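Local coordinates for protein catechol 2,3-dioxygenase (Rhodococcus sp., PDB 2WL9) that probably cleaves the aromatic ring of catechol-type substrates with molecular oxygen at an iron centre, as a type I extradiol dioxygenase of aromatic hydrocarbon breakdown, at residues G259-P264 with Y292-P297; D228-Q233 with L250-A255; M28-V33 with L213-T218; R162-L167 with L199-G204. All blocks are in the same frame, centred on the assembly; numbering follows the deposited sequence.

Interaction 1 of 4, residues G259-P264 with Y292-P297; sequences GWLWEP and YGLDIP. With FE (Fe (III) ion), chain K.
The phenol ring of Tyr-292 slants against Leu-261, whose CD2 lies 3.6 Å from Tyr-292 CD2, and the carbonyl Gly-259 O approaches Tyr-292 CD2 to 3.5 Å. A second flat group, the indole of Trp-262, receives Trp-260 CZ3 at its edge, in the ring plane. Strand 261-266 belongs to the glyoxalase-type fold of extradiol dioxygenases, and the loop 292-297 lies against it near the C terminus. Leu-261 carries the packing: its CD2 lies against the tyrosine ring, while Leu-261 CD1 touches both Tyr-292 CB, at 3.8 Å, and Leu-294 CD1, at 3.5 Å. At the far end of the ring, Tyr-292 OH is hydrogen-bonded to Asp-236. Two residues beyond Leu-261, the extended chain of Glu-263 reaches the iron and, with His-149 and His-212, forms the facial triad of two histidines and one carboxylate. Binding is through one oxygen: Glu-263 OE1 is 2.3 Å from the iron, whereas Glu-263 OE2, hydrogen-bonded to Thr-251 OG1, stands 3.5 Å from it.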
loop_
_atom_site.group_PDB
_atom_site.type_symbol
_atom_site.label_atom_id
_atom_site.label_comp_id
_atom_site.label_asym_id
_atom_site.label_seq_id
_atom_site.Cartn_x
_atom_site.Cartn_y
_atom_site.Cartn_z
ATOM N N GLY C 259 -20.295 -40.909 14.060
ATOM C CA GLY C 259 -19.339 -41.963 13.750
ATOM C C GLY C 259 -18.488 -41.711 12.520
ATOM O O GLY C 259 -17.728 -42.586 12.111
ATOM N N TRP C 260 -18.630 -40.531 11.915
ATOM C CA TRP C 260 -17.709 -40.099 10.856
ATOM C C TRP C 260 -16.832 -38.945 11.352
ATOM O O TRP C 260 -16.838 -38.645 12.550
ATOM C CB TRP C 260 -18.430 -39.801 9.521
ATOM C CG TRP C 260 -19.595 -38.844 9.571
ATOM C CD1 TRP C 260 -20.870 -39.120 9.977
ATOM C CD2 TRP C 260 -19.604 -37.479 9.135
ATOM N NE1 TRP C 260 -21.662 -38.002 9.858
ATOM C CE2 TRP C 260 -20.910 -36.981 9.341
ATOM C CE3 TRP C 260 -18.629 -36.622 8.605
ATOM C CZ2 TRP C 260 -21.269 -35.658 9.034
ATOM C CZ3 TRP C 260 -18.988 -35.309 8.302
ATOM C CH2 TRP C 260 -20.296 -34.844 8.518
ATOM N N LEU C 261 -16.081 -38.315 10.451
ATOM C CA LEU C 261 -15.010 -37.403 10.863
ATOM C C LEU C 261 -15.239 -35.929 10.570
ATOM O O LEU C 261 -15.736 -35.565 9.511
ATOM C CB LEU C 261 -13.682 -37.819 10.224
ATOM C CG LEU C 261 -13.129 -39.208 10.537
ATOM C CD1 LEU C 261 -11.893 -39.435 9.699
ATOM C CD2 LEU C 261 -12.793 -39.314 12.003
ATOM N N TRP C 262 -14.856 -35.087 11.526
ATOM C CA TRP C 262 -14.678 -33.662 11.267
ATOM C C TRP C 262 -13.195 -33.315 11.336
ATOM O O TRP C 262 -12.453 -33.874 12.147
ATOM C CB TRP C 262 -15.478 -32.817 12.257
ATOM C CG TRP C 262 -16.909 -32.620 11.864
ATOM C CD1 TRP C 262 -17.642 -33.395 11.006
ATOM C CD2 TRP C 262 -17.798 -31.601 12.342
ATOM N NE1 TRP C 262 -18.923 -32.908 10.904
ATOM C CE2 TRP C 262 -19.048 -31.811 11.718
ATOM C CE3 TRP C 262 -17.657 -30.527 13.236
ATOM C CZ2 TRP C 262 -20.156 -30.989 11.955
ATOM C CZ3 TRP C 262 -18.768 -29.706 13.477
ATOM C CH2 TRP C 262 -19.996 -29.942 12.832
ATOM N N GLU C 263 -12.783 -32.384 10.483
ATOM C CA GLU C 263 -11.394 -31.995 10.356
ATOM C C GLU C 263 -11.250 -30.489 10.619
ATOM O O GLU C 263 -11.271 -29.695 9.683
ATOM C CB GLU C 263 -10.882 -32.376 8.959
ATOM C CG GLU C 263 -9.387 -32.150 8.718
ATOM C CD GLU C 263 -9.044 -31.991 7.236
ATOM O OE1 GLU C 263 -9.919 -32.229 6.375
ATOM O OE2 GLU C 263 -7.891 -31.644 6.927
ATOM N N PRO C 264 -11.122 -30.093 11.903
ATOM C CA PRO C 264 -10.880 -28.691 12.232
ATOM C C PRO C 264 -9.518 -28.257 11.703
ATOM O O PRO C 264 -8.547 -29.007 11.815
ATOM C CB PRO C 264 -10.877 -28.684 13.764
ATOM C CG PRO C 264 -11.636 -29.908 14.146
ATOM C CD PRO C 264 -11.270 -30.913 13.117
ATOM N N TYR C 292 -11.818 -45.301 10.621
ATOM C CA TYR C 292 -12.677 -44.222 10.128
ATOM C C TYR C 292 -12.472 -43.943 8.634
ATOM O O TYR C 292 -12.901 -42.905 8.122
ATOM C CB TYR C 292 -12.476 -42.945 10.955
ATOM C CG TYR C 292 -13.003 -43.023 12.376
ATOM C CD1 TYR C 292 -12.233 -43.581 13.400
ATOM C CD2 TYR C 292 -14.265 -42.531 12.697
ATOM C CE1 TYR C 292 -12.711 -43.649 14.708
ATOM C CE2 TYR C 292 -14.752 -42.594 13.999
ATOM C CZ TYR C 292 -13.974 -43.154 14.998
ATOM O OH TYR C 292 -14.459 -43.218 16.283
ATOM N N GLY C 293 -11.817 -44.880 7.947
ATOM C CA GLY C 293 -11.653 -44.819 6.492
ATOM C C GLY C 293 -10.448 -44.029 6.008
ATOM O O GLY C 293 -10.287 -43.813 4.809
ATOM N N LEU C 294 -9.590 -43.611 6.908
ATOM C CA LEU C 294 -8.393 -42.847 6.610
ATOM C C LEU C 294 -7.206 -43.503 7.278
ATOM O O LEU C 294 -6.401 -42.861 7.878
ATOM C CB LEU C 294 -8.513 -41.402 7.068
ATOM C CG LEU C 294 -9.445 -40.455 6.319
ATOM C CD1 LEU C 294 -9.606 -39.164 7.005
ATOM C CD2 LEU C 294 -9.046 -40.191 4.921
ATOM N N ASP C 295 -7.099 -44.802 7.149
ATOM C CA ASP C 295 -6.039 -45.549 7.777
ATOM C C ASP C 295 -4.799 -45.635 6.913
ATOM O O ASP C 295 -3.848 -46.299 7.226
ATOM C CB ASP C 295 -6.534 -46.885 8.253
ATOM C CG ASP C 295 -7.400 -46.751 9.429
ATOM O OD1 ASP C 295 -7.190 -45.815 10.149
ATOM O OD2 ASP C 295 -8.280 -47.539 9.616
ATOM N N ILE C 296 -4.851 -44.976 5.787
ATOM C CA ILE C 296 -3.762 -44.958 4.859
ATOM C C ILE C 296 -2.483 -44.235 5.382
ATOM O O ILE C 296 -2.571 -43.341 6.180
ATOM C CB ILE C 296 -4.310 -44.517 3.475
ATOM C CG1 ILE C 296 -3.223 -44.375 2.465
ATOM C CG2 ILE C 296 -5.224 -43.339 3.542
ATOM C CD1 ILE C 296 -3.040 -45.598 1.708
ATOM N N PRO C 297 -1.299 -44.666 4.985
ATOM C CA PRO C 297 -0.082 -44.017 5.469
ATOM C C PRO C 297 0.166 -42.793 4.618
ATOM O O PRO C 297 0.450 -42.898 3.487
ATOM C CB PRO C 297 1.006 -45.079 5.224
ATOM C CG PRO C 297 0.415 -46.056 4.383
ATOM C CD PRO C 297 -1.044 -46.063 4.662
HETATM FE FE FE K . -9.651 -32.813 4.159
#

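Interaction 2 of 4, residues D228-Q233 with L250-A255; sequences DLVRQQ and LTFYCA
Apolar packing between Val-230 and the pair Phe-252 and Cys-254 makes up the whole contact across these segments. Val-230 CG2 meets the edge of the Phe-252 ring near its plane, 4.0 Å from Phe-252 CE1, and is equally far from Cys-254 SG. The valine methyls lie alongside the cysteine, CG2 by SG and CG1 by CB; chi1 of 168° sets Val-230 CG1 anti to the backbone N, 4.0 Å from Cys-254 CB. Of the aromatic kind, Phe-252 also has an edge-to-face meeting with His-227, one helix position before Asp-228. Among polar bonds, Gln-232 N to Asp-228 O, 2.9 Å, belongs to helix 220-232, which packs on the sheet of a beta-alpha-beta-beta-beta module. Polar side chains find partners outside the two segments: Arg-231 forms a salt bridge with Glu-288, and Tyr-253 of the iron site, on the other side of strand 250-255, bonds His-244 through its OH. Methyl, thiol and ring edge in van der Waals contact imply that dispersion and exclusion of water, rather than directed bonds, set helix against strand.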
loop_
_atom_site.group_PDB
_atom_site.type_symbol
_atom_site.label_atom_id
_atom_site.label_comp_id
_atom_site.label_asym_id
_atom_site.label_seq_id
_atom_site.Cartn_x
_atom_site.Cartn_y
_atom_site.Cartn_z
ATOM N N ASP C 228 -7.457 -29.104 22.148
ATOM C CA ASP C 228 -7.299 -29.379 23.573
ATOM C C ASP C 228 -8.559 -29.999 24.170
ATOM O O ASP C 228 -8.474 -30.900 25.009
ATOM C CB ASP C 228 -6.908 -28.114 24.346
ATOM C CG ASP C 228 -5.401 -27.864 24.346
ATOM O OD1 ASP C 228 -4.641 -28.650 23.732
ATOM O OD2 ASP C 228 -4.978 -26.872 24.971
ATOM N N LEU C 229 -9.714 -29.505 23.727
ATOM C CA LEU C 229 -11.008 -30.018 24.160
ATOM C C LEU C 229 -11.282 -31.445 23.694
ATOM O O LEU C 229 -11.701 -32.281 24.496
ATOM C CB LEU C 229 -12.146 -29.081 23.727
ATOM C CG LEU C 229 -12.779 -28.218 24.824
ATOM C CD1 LEU C 229 -13.755 -27.209 24.237
ATOM C CD2 LEU C 229 -13.475 -29.086 25.875
ATOM N N VAL C 230 -11.043 -31.717 22.409
ATOM C CA VAL C 230 -11.198 -33.064 21.849
ATOM C C VAL C 230 -10.401 -34.080 22.667
ATOM O O VAL C 230 -10.920 -35.150 23.023
ATOM C CB VAL C 230 -10.772 -33.124 20.342
ATOM C CG1 VAL C 230 -10.657 -34.564 19.855
ATOM C CG2 VAL C 230 -11.761 -32.363 19.472
ATOM N N ARG C 231 -9.152 -33.714 22.966
ATOM C CA ARG C 231 -8.229 -34.556 23.730
ATOM C C ARG C 231 -8.705 -34.746 25.169
ATOM O O ARG C 231 -8.635 -35.852 25.719
ATOM C CB ARG C 231 -6.827 -33.939 23.725
ATOM C CG ARG C 231 -6.122 -33.966 22.380
ATOM C CD ARG C 231 -5.743 -35.376 21.995
ATOM N NE ARG C 231 -5.000 -35.432 20.742
ATOM C CZ ARG C 231 -4.752 -36.559 20.088
ATOM N NH1 ARG C 231 -5.196 -37.708 20.578
ATOM N NH2 ARG C 231 -4.069 -36.540 18.952
ATOM N N GLN C 232 -9.180 -33.657 25.776
ATOM C CA GLN C 232 -9.714 -33.683 27.137
ATOM C C GLN C 232 -10.982 -34.541 27.232
ATOM O O GLN C 232 -11.164 -35.274 28.202
ATOM C CB GLN C 232 -10.008 -32.261 27.631
ATOM C CG GLN C 232 -10.314 -32.169 29.130
ATOM C CD GLN C 232 -10.761 -30.784 29.573
ATOM O OE1 GLN C 232 -11.599 -30.142 28.930
ATOM N NE2 GLN C 232 -10.208 -30.321 30.688
ATOM N N GLN C 233 -11.845 -34.451 26.222
ATOM C CA GLN C 233 -13.124 -35.174 26.232
ATOM C C GLN C 233 -12.988 -36.618 25.733
ATOM O O GLN C 233 -13.990 -37.327 25.570
ATOM C CB GLN C 233 -14.192 -34.409 25.441
ATOM C CG GLN C 233 -14.607 -33.078 26.077
ATOM C CD GLN C 233 -15.957 -32.569 25.583
ATOM O OE1 GLN C 233 -16.808 -33.344 25.136
ATOM N NE2 GLN C 233 -16.159 -31.253 25.667
ATOM N N LEU C 250 -3.137 -26.522 8.412
ATOM C CA LEU C 250 -2.830 -27.210 9.669
ATOM C C LEU C 250 -4.107 -27.782 10.271
ATOM O O LEU C 250 -4.968 -27.028 10.728
ATOM C CB LEU C 250 -2.154 -26.260 10.661
ATOM C CG LEU C 250 -1.466 -26.916 11.860
ATOM C CD1 LEU C 250 -0.273 -27.750 11.400
ATOM C CD2 LEU C 250 -1.018 -25.860 12.858
ATOM N N THR C 251 -4.231 -29.110 10.271
ATOM C CA THR C 251 -5.504 -29.758 10.622
ATOM C C THR C 251 -5.327 -31.065 11.384
ATOM O O THR C 251 -4.277 -31.689 11.318
ATOM C CB THR C 251 -6.356 -30.104 9.367
ATOM O OG1 THR C 251 -5.848 -31.298 8.747
ATOM C CG2 THR C 251 -6.401 -28.970 8.341
ATOM N N PHE C 252 -6.369 -31.475 12.105
ATOM C CA PHE C 252 -6.449 -32.834 12.622
ATOM C C PHE C 252 -7.814 -33.424 12.258
ATOM O O PHE C 252 -8.719 -32.687 11.868
ATOM C CB PHE C 252 -6.159 -32.889 14.131
ATOM C CG PHE C 252 -7.211 -32.254 14.988
ATOM C CD1 PHE C 252 -8.153 -33.044 15.644
ATOM C CD2 PHE C 252 -7.254 -30.874 15.167
ATOM C CE1 PHE C 252 -9.124 -32.468 16.449
ATOM C CE2 PHE C 252 -8.228 -30.292 15.974
ATOM C CZ PHE C 252 -9.164 -31.095 16.615
ATOM N N TYR C 253 -7.941 -34.745 12.354
ATOM C CA TYR C 253 -9.184 -35.445 12.032
ATOM C C TYR C 253 -9.686 -36.181 13.266
ATOM O O TYR C 253 -8.963 -37.012 13.825
ATOM C CB TYR C 253 -8.947 -36.476 10.924
ATOM C CG TYR C 253 -8.668 -35.929 9.538
ATOM C CD1 TYR C 253 -9.633 -36.018 8.536
ATOM C CD2 TYR C 253 -7.432 -35.363 9.216
ATOM C CE1 TYR C 253 -9.390 -35.543 7.249
ATOM C CE2 TYR C 253 -7.174 -34.881 7.922
ATOM C CZ TYR C 253 -8.163 -34.982 6.941
ATOM O OH TYR C 253 -7.948 -34.514 5.656
ATOM N N CYS C 254 -10.925 -35.900 13.672
ATOM C CA CYS C 254 -11.506 -36.494 14.877
ATOM C C CYS C 254 -12.940 -36.974 14.657
ATOM O O CYS C 254 -13.622 -36.505 13.746
ATOM C CB CYS C 254 -11.445 -35.513 16.056
ATOM S SG CYS C 254 -12.506 -34.038 15.933
ATOM N N ALA C 255 -13.385 -37.906 15.500
ATOM C CA ALA C 255 -14.738 -38.474 15.413
ATOM C C ALA C 255 -15.822 -37.478 15.801
ATOM O O ALA C 255 -15.637 -36.665 16.702
ATOM C CB ALA C 255 -14.850 -39.720 16.287
#

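Interaction 3 of 4, residues M28-V33 with L213-T218; sequences MGMQVV and LMIEYT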
loop_
_atom_site.group_PDB
_atom_site.type_symbol
_atom_site.label_atom_id
_atom_site.label_comp_id
_atom_site.label_asym_id
_atom_site.label_seq_id
_atom_site.Cartn_x
_atom_site.Cartn_y
_atom_site.Cartn_z
ATOM N N MET C 28 -16.531 -27.097 18.958
ATOM C CA MET C 28 -16.133 -26.495 17.685
ATOM C C MET C 28 -16.398 -24.993 17.598
ATOM O O MET C 28 -15.684 -24.279 16.896
ATOM C CB MET C 28 -16.741 -27.251 16.489
ATOM C CG MET C 28 -16.295 -28.727 16.373
ATOM S SD MET C 28 -14.502 -28.969 16.443
ATOM C CE MET C 28 -14.396 -30.746 16.657
ATOM N N GLY C 29 -17.402 -24.510 18.319
ATOM C CA GLY C 29 -17.662 -23.064 18.377
ATOM C C GLY C 29 -18.798 -22.607 17.481
ATOM O O GLY C 29 -19.084 -21.410 17.381
ATOM N N MET C 30 -19.454 -23.557 16.827
ATOM C CA MET C 30 -20.633 -23.236 16.016
ATOM C C MET C 30 -21.766 -22.728 16.895
ATOM O O MET C 30 -21.761 -22.935 18.104
ATOM C CB MET C 30 -21.086 -24.452 15.214
ATOM C CG MET C 30 -20.045 -24.891 14.218
ATOM S SD MET C 30 -20.616 -26.129 13.063
ATOM C CE MET C 30 -19.123 -26.284 12.091
ATOM N N GLN C 31 -22.719 -22.043 16.282
ATOM C CA GLN C 31 -23.870 -21.527 17.004
ATOM C C GLN C 31 -25.074 -22.416 16.754
ATOM O O GLN C 31 -25.429 -22.677 15.607
ATOM C CB GLN C 31 -24.188 -20.094 16.570
ATOM C CG GLN C 31 -25.319 -19.459 17.373
ATOM C CD GLN C 31 -25.601 -18.030 16.971
ATOM O OE1 GLN C 31 -24.984 -17.496 16.051
ATOM N NE2 GLN C 31 -26.549 -17.404 17.657
ATOM N N VAL C 32 -25.694 -22.884 17.833
ATOM C CA VAL C 32 -26.922 -23.663 17.718
ATOM C C VAL C 32 -28.092 -22.710 17.481
ATOM O O VAL C 32 -28.259 -21.717 18.203
ATOM C CB VAL C 32 -27.189 -24.541 18.975
ATOM C CG1 VAL C 32 -28.549 -25.195 18.895
ATOM C CG2 VAL C 32 -26.107 -25.614 19.132
ATOM N N VAL C 33 -28.886 -23.027 16.463
ATOM C CA VAL C 33 -30.070 -22.253 16.098
ATOM C C VAL C 33 -31.294 -23.177 16.120
ATOM O O VAL C 33 -31.369 -24.137 15.354
ATOM C CB VAL C 33 -29.900 -21.592 14.708
ATOM C CG1 VAL C 33 -31.171 -20.848 14.294
ATOM C CG2 VAL C 33 -28.697 -20.642 14.702
ATOM N N LEU C 213 -15.813 -33.806 6.999
ATOM C CA LEU C 213 -16.040 -32.411 6.780
ATOM C C LEU C 213 -14.900 -31.649 7.424
ATOM O O LEU C 213 -14.572 -31.878 8.530
ATOM C CB LEU C 213 -17.340 -31.937 7.378
ATOM C CG LEU C 213 -17.583 -30.448 7.549
ATOM C CD1 LEU C 213 -17.630 -29.751 6.258
ATOM C CD2 LEU C 213 -18.779 -30.191 8.345
ATOM N N MET C 214 -14.341 -30.726 6.674
ATOM C CA MET C 214 -13.311 -29.841 7.149
ATOM C C MET C 214 -13.902 -28.446 7.354
ATOM O O MET C 214 -14.575 -27.978 6.542
ATOM C CB MET C 214 -12.217 -29.760 6.135
ATOM C CG MET C 214 -11.127 -28.951 6.487
ATOM S SD MET C 214 -11.245 -27.165 6.372
ATOM C CE MET C 214 -9.707 -26.683 6.714
ATOM N N ILE C 215 -13.640 -27.870 8.498
ATOM C CA ILE C 215 -14.043 -26.556 8.900
ATOM C C ILE C 215 -12.759 -25.765 9.276
ATOM O O ILE C 215 -11.817 -26.305 9.808
ATOM C CB ILE C 215 -15.054 -26.539 10.044
ATOM C CG1 ILE C 215 -14.491 -27.141 11.313
ATOM C CG2 ILE C 215 -16.367 -27.179 9.660
ATOM C CD1 ILE C 215 -15.433 -27.212 12.422
ATOM N N GLU C 216 -12.767 -24.486 8.960
ATOM C CA GLU C 216 -11.552 -23.699 9.104
ATOM C C GLU C 216 -11.762 -22.511 10.032
ATOM O O GLU C 216 -12.729 -21.766 9.879
ATOM C CB GLU C 216 -11.083 -23.236 7.720
ATOM C CG GLU C 216 -9.715 -22.567 7.711
ATOM C CD GLU C 216 -9.328 -22.057 6.346
ATOM O OE1 GLU C 216 -10.086 -22.284 5.380
ATOM O OE2 GLU C 216 -8.268 -21.409 6.242
ATOM N N TYR C 217 -10.856 -22.347 10.999
ATOM C CA TYR C 217 -10.833 -21.169 11.861
ATOM C C TYR C 217 -9.974 -20.062 11.255
ATOM O O TYR C 217 -8.987 -20.351 10.565
ATOM C CB TYR C 217 -10.246 -21.531 13.221
ATOM C CG TYR C 217 -11.054 -22.501 14.039
ATOM C CD1 TYR C 217 -12.299 -22.142 14.561
ATOM C CD2 TYR C 217 -10.555 -23.776 14.330
ATOM C CE1 TYR C 217 -13.031 -23.026 15.340
ATOM C CE2 TYR C 217 -11.279 -24.671 15.107
ATOM C CZ TYR C 217 -12.518 -24.289 15.603
ATOM O OH TYR C 217 -13.241 -25.167 16.369
ATOM N N THR C 218 -10.329 -18.803 11.522
ATOM C CA THR C 218 -9.474 -17.674 11.120
ATOM C C THR C 218 -8.205 -17.606 11.971
ATOM O O THR C 218 -7.136 -17.213 11.478
ATOM C CB THR C 218 -10.193 -16.296 11.198
ATOM O OG1 THR C 218 -10.639 -16.055 12.537
ATOM C CG2 THR C 218 -11.370 -16.218 10.236
#
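Tyr-217 presents the edge of its ring to the backbone of Met-28 and donates its hydroxyl hydrogen to the carbonyl there, with Tyr-217 OH 2.7 Å from Met-28 O. That oxygen lies in the plane of the ring. The C=O...donor angle is 117°, ordinary for a carbonyl acceptor, and the hydroxyl is tilted 21° from the carbonyl plane. The side chain of Met-28 crosses the tyrosine at about a right angle: bent at chi2, it turns its sulfur past the hydroxyl, Met-28 SD lying 4.0 Å from Tyr-217 OH. The tyrosine OH has a further, weak hydrogen bond with Arg-134, while the ring packs on helix 220-232 and meets that of Phe-140. Segment 28-33 comes from the N-terminal half and strand 210-217 from the sheet of the C-terminal half, both of the vicinal-oxygen-chelate (glyoxalase) type, and the contact joins the two. Met-30 and Ile-215 reach toward each other tip to tip. The extended thioether carries its end methyl to both branches of the isoleucine, Met-30 CE being 3.8 Å from Ile-215 CG2 and equally far from Ile-215 CD1. With CG1 of Ile-215 between the backbone N and the carbonyl carbon (chi1 63°), both methyls are turned to the methionine. Ile-215 CD1 also lies 4.3 Å from Met-28 CB, and Met-30 continues onto Trp-262 of the neighbouring strand.

Interaction 4 of 4, residues R162-L167 with L199-G204; sequences RFYRLL and LAFGVG
In a beta-alpha-beta-beta-beta module of the glyoxalase fold, helix 157-167 lies on its own sheet, and Tyr-164 of the helix packs on Leu-199 and Phe-201 of strand 199-201. The principal contact is a CH-pi interaction: Leu-199 CD2 stands 3.4 Å from the centroid of the Tyr-164 ring and just 5° off the ring normal. Its centring is evident in the even spacing to the ring carbons, Leu-199 CD2 being 3.5 Å from Tyr-164 CD1 and 3.7 Å from Tyr-164 CZ. Leu-199 has its CG anti to the backbone N (chi1 -178°), which extends the branch from the strand, and the leucine and tyrosine side chains meet at about a right angle. The opposite face of the tyrosine is taken by its helix neighbour, with Phe-163 CD2 3.5 Å above the plane of the Tyr-164 ring, over its centre, so the phenol is clamped on both faces by hydrocarbon. Its hydroxyl is satisfied by Asp-110, outside the module, while Ile-152 and Met-190 from adjacent strands add to the packing round the ring. Phe-201 also lies against Val-157, Ala-160 and Thr-161 earlier in the helix, and slants toward the tyrosine with Phe-201 CE1 4.0 Å from Tyr-164 CD2.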
loop_
_atom_site.group_PDB
_atom_site.type_symbol
_atom_site.label_atom_id
_atom_site.label_comp_id
_atom_site.label_asym_id
_atom_site.label_seq_id
_atom_site.Cartn_x
_atom_site.Cartn_y
_atom_site.Cartn_z
ATOM N N ARG C 162 -16.852 -35.832 -14.159
ATOM C CA ARG C 162 -17.607 -35.217 -15.260
ATOM C C ARG C 162 -18.840 -34.453 -14.769
ATOM O O ARG C 162 -19.112 -33.338 -15.228
ATOM C CB ARG C 162 -18.037 -36.263 -16.297
ATOM C CG ARG C 162 -16.894 -36.964 -17.011
ATOM C CD ARG C 162 -17.422 -37.879 -18.103
ATOM N NE ARG C 162 -16.411 -38.840 -18.540
ATOM C CZ ARG C 162 -16.395 -40.129 -18.206
ATOM N NH1 ARG C 162 -17.342 -40.642 -17.428
ATOM N NH2 ARG C 162 -15.429 -40.915 -18.661
ATOM N N PHE C 163 -19.578 -35.061 -13.840
ATOM C CA PHE C 163 -20.752 -34.430 -13.236
ATOM C C PHE C 163 -20.385 -33.101 -12.578
ATOM O O PHE C 163 -20.973 -32.063 -12.881
ATOM C CB PHE C 163 -21.401 -35.381 -12.221
ATOM C CG PHE C 163 -22.496 -34.748 -11.397
ATOM C CD1 PHE C 163 -23.762 -34.550 -11.936
ATOM C CD2 PHE C 163 -22.261 -34.371 -10.076
ATOM C CE1 PHE C 163 -24.778 -33.974 -11.181
ATOM C CE2 PHE C 163 -23.271 -33.788 -9.306
ATOM C CZ PHE C 163 -24.536 -33.592 -9.862
ATOM N N TYR C 164 -19.409 -33.135 -11.684
ATOM C CA TYR C 164 -19.014 -31.930 -10.968
ATOM C C TYR C 164 -18.376 -30.861 -11.859
ATOM O O TYR C 164 -18.518 -29.679 -11.575
ATOM C CB TYR C 164 -18.179 -32.263 -9.731
ATOM C CG TYR C 164 -19.028 -32.883 -8.646
ATOM C CD1 TYR C 164 -19.962 -32.116 -7.944
ATOM C CD2 TYR C 164 -18.919 -34.236 -8.340
ATOM C CE1 TYR C 164 -20.761 -32.681 -6.962
ATOM C CE2 TYR C 164 -19.713 -34.817 -7.356
ATOM C CZ TYR C 164 -20.629 -34.033 -6.673
ATOM O OH TYR C 164 -21.409 -34.591 -5.694
ATOM N N ARG C 165 -17.726 -31.268 -12.950
ATOM C CA ARG C 165 -17.226 -30.293 -13.925
ATOM C C ARG C 165 -18.377 -29.536 -14.574
ATOM O O ARG C 165 -18.284 -28.330 -14.788
ATOM C CB ARG C 165 -16.332 -30.944 -14.980
ATOM C CG ARG C 165 -14.977 -31.332 -14.434
ATOM C CD ARG C 165 -13.932 -31.565 -15.507
ATOM N NE ARG C 165 -12.676 -31.995 -14.891
ATOM C CZ ARG C 165 -12.040 -33.127 -15.169
ATOM N NH1 ARG C 165 -12.514 -33.961 -16.086
ATOM N NH2 ARG C 165 -10.912 -33.425 -14.530
ATOM N N LEU C 166 -19.471 -30.243 -14.853
ATOM C CA LEU C 166 -20.676 -29.632 -15.416
ATOM C C LEU C 166 -21.237 -28.582 -14.454
ATOM O O LEU C 166 -21.686 -27.513 -14.884
ATOM C CB LEU C 166 -21.732 -30.704 -15.728
ATOM C CG LEU C 166 -23.058 -30.364 -16.430
ATOM C CD1 LEU C 166 -23.712 -31.642 -16.903
ATOM C CD2 LEU C 166 -24.036 -29.613 -15.544
ATOM N N LEU C 167 -21.212 -28.897 -13.158
ATOM C CA LEU C 167 -21.649 -27.960 -12.116
ATOM C C LEU C 167 -20.781 -26.706 -12.051
ATOM O O LEU C 167 -21.212 -25.680 -11.535
ATOM C CB LEU C 167 -21.716 -28.651 -10.743
ATOM C CG LEU C 167 -23.120 -29.025 -10.243
ATOM C CD1 LEU C 167 -23.829 -29.956 -11.203
ATOM C CD2 LEU C 167 -23.076 -29.640 -8.838
ATOM N N LEU C 199 -14.475 -30.154 -2.399
ATOM C CA LEU C 199 -14.951 -31.515 -2.646
ATOM C C LEU C 199 -13.805 -32.444 -3.005
ATOM O O LEU C 199 -12.917 -32.059 -3.766
ATOM C CB LEU C 199 -15.966 -31.494 -3.792
ATOM C CG LEU C 199 -16.659 -32.778 -4.241
ATOM C CD1 LEU C 199 -17.454 -33.371 -3.100
ATOM C CD2 LEU C 199 -17.554 -32.463 -5.410
ATOM N N ALA C 200 -13.833 -33.661 -2.451
ATOM C CA ALA C 200 -12.898 -34.715 -2.833
ATOM C C ALA C 200 -13.561 -36.097 -2.796
ATOM O O ALA C 200 -14.561 -36.298 -2.101
ATOM C CB ALA C 200 -11.650 -34.688 -1.950
ATOM N N PHE C 201 -13.018 -37.026 -3.581
ATOM C CA PHE C 201 -13.528 -38.402 -3.655
ATOM C C PHE C 201 -12.503 -39.346 -4.306
ATOM O O PHE C 201 -11.449 -38.908 -4.769
ATOM C CB PHE C 201 -14.881 -38.458 -4.386
ATOM C CG PHE C 201 -14.930 -37.652 -5.653
ATOM C CD1 PHE C 201 -15.464 -36.367 -5.656
ATOM C CD2 PHE C 201 -14.449 -38.179 -6.848
ATOM C CE1 PHE C 201 -15.511 -35.615 -6.828
ATOM C CE2 PHE C 201 -14.488 -37.438 -8.020
ATOM C CZ PHE C 201 -15.022 -36.152 -8.012
ATOM N N GLY C 202 -12.814 -40.637 -4.340
ATOM C CA GLY C 202 -11.883 -41.633 -4.883
ATOM C C GLY C 202 -10.830 -42.052 -3.875
ATOM O O GLY C 202 -9.695 -42.371 -4.238
ATOM N N VAL C 203 -11.217 -42.042 -2.600
ATOM C CA VAL C 203 -10.364 -42.498 -1.501
ATOM C C VAL C 203 -10.631 -43.972 -1.174
ATOM O O VAL C 203 -10.164 -44.494 -0.154
ATOM C CB VAL C 203 -10.567 -41.637 -0.227
ATOM C CG1 VAL C 203 -10.111 -40.196 -0.469
ATOM C CG2 VAL C 203 -12.028 -41.683 0.237
ATOM N N GLY C 204 -11.389 -44.635 -2.040
ATOM C CA GLY C 204 -11.709 -46.046 -1.863
ATOM C C GLY C 204 -12.985 -46.290 -1.075
ATOM O O GLY C 204 -13.719 -45.342 -0.761
#

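In the fold
From the N terminus, segment 28-33 waits 179 residues for its partner 213-218, and interaction 3 thereby ties the N-terminal half to the C-terminal sheet. Interaction 4, between 162-167 and 199-204, opens and closes within that long loop, setting a helix on its strand. After interaction 3 closes, interaction 2 spans 228 to 255 and interaction 1 spans 259 to 297, each in turn; no two contacts cross. Strands 210-217, 261-266 and 250-255 lie side by side beneath interactions 3, 1 and 2, and Met-28 CE also touches Cys-254 SG at 3.9 Å. Interaction 4 reaches the same sheet through strand 199-201, although it lies on the other side of the chain's centre from interactions 2 and 3.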